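Local structure of mannan endo-1,6-alpha-mannosidase (Chaetomium thermophilum, 6RY0) at residues Trp90-Gly94 with Leu403-Glu408. The protein probably cleaves alpha-1,6-mannosidic linkages and, as a glycoside hydrolase family 76 enzyme, probably takes part in transferring GPI-anchored glycoproteins into the fungal cell wall. Sequence-based numbering, arbitrary orientation.
Sequences WHLTG and LIEYAE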
loop_
_atom_site.group_PDB
_atom_site.type_symbol
_atom_site.label_atom_id
_atom_site.label_comp_id
_atom_site.label_asym_id
_atom_site.label_seq_id
_atom_site.Cartn_x
_atom_site.Cartn_y
_atom_site.Cartn_z
ATOM N N TRP A 90 12.136 -8.671 -3.154
ATOM C CA TRP A 90 12.591 -9.970 -3.618
ATOM C C TRP A 90 12.108 -10.250 -5.038
ATOM O O TRP A 90 12.854 -10.773 -5.865
ATOM C CB TRP A 90 12.142 -11.056 -2.639
ATOM C CG TRP A 90 12.227 -12.426 -3.224
ATOM C CD1 TRP A 90 13.337 -13.208 -3.421
ATOM C CD2 TRP A 90 11.123 -13.168 -3.745
ATOM N NE1 TRP A 90 12.974 -14.393 -4.011
ATOM C CE2 TRP A 90 11.617 -14.387 -4.229
ATOM C CE3 TRP A 90 9.760 -12.889 -3.866
ATOM C CZ2 TRP A 90 10.776 -15.356 -4.826
ATOM C CZ3 TRP A 90 8.941 -13.822 -4.453
ATOM C CH2 TRP A 90 9.434 -15.042 -4.906
ATOM N N HIS A 91 10.845 -9.942 -5.321
ATOM C CA HIS A 91 10.285 -10.144 -6.647
ATOM C C HIS A 91 11.063 -9.395 -7.729
ATOM O O HIS A 91 11.206 -9.871 -8.844
ATOM C CB HIS A 91 8.822 -9.712 -6.591
ATOM C CG HIS A 91 8.094 -9.654 -7.885
ATOM N ND1 HIS A 91 7.780 -10.764 -8.620
ATOM C CD2 HIS A 91 7.522 -8.608 -8.525
ATOM C CE1 HIS A 91 7.057 -10.403 -9.673
ATOM N NE2 HIS A 91 6.885 -9.091 -9.643
ATOM N N LEU A 92 11.475 -8.169 -7.413
ATOM C CA LEU A 92 12.106 -7.264 -8.363
ATOM C C LEU A 92 13.594 -7.545 -8.535
ATOM O O LEU A 92 14.160 -7.310 -9.590
ATOM C CB LEU A 92 11.899 -5.822 -7.889
ATOM C CG LEU A 92 10.458 -5.336 -8.091
ATOM C CD1 LEU A 92 10.134 -4.184 -7.166
ATOM C CD2 LEU A 92 10.189 -4.965 -9.515
ATOM N N THR A 93 14.260 -8.001 -7.467
ATOM C CA THR A 93 15.710 -8.151 -7.465
ATOM C C THR A 93 16.211 -9.589 -7.487
ATOM O O THR A 93 17.338 -9.826 -7.866
ATOM C CB THR A 93 16.342 -7.468 -6.234
ATOM O OG1 THR A 93 16.022 -8.214 -5.062
ATOM C CG2 THR A 93 16.001 -6.006 -6.122
ATOM N N GLY A 94 15.381 -10.529 -7.065
ATOM C CA GLY A 94 15.807 -11.890 -6.887
ATOM C C GLY A 94 16.574 -12.171 -5.612
ATOM O O GLY A 94 17.006 -13.286 -5.403
ATOM N N LEU A 403 13.404 -1.841 -11.616
ATOM C CA LEU A 403 13.619 -3.117 -12.243
ATOM C C LEU A 403 12.350 -3.760 -12.785
ATOM O O LEU A 403 12.377 -4.916 -13.203
ATOM C CB LEU A 403 14.331 -4.067 -11.275
ATOM C CG LEU A 403 15.694 -3.557 -10.770
ATOM C CD1 LEU A 403 16.143 -4.381 -9.553
ATOM C CD2 LEU A 403 16.725 -3.576 -11.877
ATOM N N ILE A 404 11.240 -3.036 -12.808
ATOM C CA ILE A 404 9.964 -3.630 -13.200
ATOM C C ILE A 404 10.022 -4.226 -14.610
ATOM O O ILE A 404 9.377 -5.224 -14.845
ATOM C CB ILE A 404 8.809 -2.612 -13.037
ATOM C CG1 ILE A 404 7.438 -3.298 -13.076
ATOM C CG2 ILE A 404 8.866 -1.493 -14.061
ATOM C CD1 ILE A 404 7.110 -4.061 -11.824
ATOM N N GLU A 405 10.789 -3.645 -15.534
ATOM C CA GLU A 405 10.840 -4.159 -16.902
ATOM C C GLU A 405 11.342 -5.594 -16.954
ATOM O O GLU A 405 11.084 -6.300 -17.920
ATOM C CB GLU A 405 11.717 -3.242 -17.794
ATOM C CG GLU A 405 13.228 -3.063 -17.292
ATOM C CD GLU A 405 14.128 -2.226 -18.223
ATOM O OE1 GLU A 405 14.649 -1.167 -17.776
ATOM O OE2 GLU A 405 14.341 -2.645 -19.391
ATOM N N TYR A 406 12.106 -6.012 -15.955
ATOM C CA TYR A 406 12.674 -7.344 -15.891
ATOM C C TYR A 406 11.838 -8.330 -15.088
ATOM O O TYR A 406 12.148 -9.521 -15.060
ATOM C CB TYR A 406 14.075 -7.300 -15.267
ATOM C CG TYR A 406 15.037 -6.294 -15.883
ATOM C CD1 TYR A 406 15.609 -6.499 -17.105
ATOM C CD2 TYR A 406 15.393 -5.152 -15.192
ATOM C CE1 TYR A 406 16.504 -5.562 -17.635
ATOM C CE2 TYR A 406 16.265 -4.239 -15.686
ATOM C CZ TYR A 406 16.825 -4.433 -16.912
ATOM O OH TYR A 406 17.704 -3.511 -17.443
ATOM N N ALA A 407 10.820 -7.853 -14.397
ATOM C CA ALA A 407 10.069 -8.673 -13.479
ATOM C C ALA A 407 8.918 -9.381 -14.163
ATOM O O ALA A 407 8.371 -8.888 -15.126
ATOM C CB ALA A 407 9.515 -7.799 -12.362
ATOM N N GLU A 408 8.510 -10.502 -13.595
ATOM C CA GLU A 408 7.284 -11.146 -13.999
ATOM C C GLU A 408 6.110 -10.261 -13.593
ATOM O O GLU A 408 6.127 -9.618 -12.545
ATOM C CB GLU A 408 7.188 -12.495 -13.301
ATOM C CG GLU A 408 8.252 -13.469 -13.762
ATOM C CD GLU A 408 8.114 -13.756 -15.205
ATOM O OE1 GLU A 408 6.997 -14.109 -15.621
ATOM O OE2 GLU A 408 9.117 -13.591 -15.929
HETATM O O HOH W 1 9.919 -11.280 -11.082
HETATM O O HOH W 2 12.946 -7.450 -11.958
#
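L92 reaches across to I404 and A407 through a single methyl: CD2 rests against CA (3.9 Å) and CD1 (4.0 Å) of I404 and beside CB of A407 at 4.1 Å. A second apolar patch joins CG2 of T93 to CD1 of L403 at 3.8 Å; helix 33-48 packs on the same two side chains through L37. OG1 of T93 turns back instead, hydrogen-bonded to O of Y89 and N of D95.

Two waters bridge backbone groups. One molecule donates to O of H91 and accepts from N of E408 at 3.0 Å; another donates to both L92 O and L403 O, bridging two carbonyls.

A chi1 of 172° swings the H91 ring out beside the carbonyl carbon, so that NE2 lies 3.0 Å from O of E408; the carbonyl oxygen meets the imidazole edge-on. An alanine here would remove the imidazole and probably open a gap beside CB of A407, leaving E408 O with its weak hydrogen bond from Q336 but without the ring at its side.

The contact lies away from the calcium sites. Helix 76-93 thus meets the turn after helix 389-401 largely through fitted methyls and shared water.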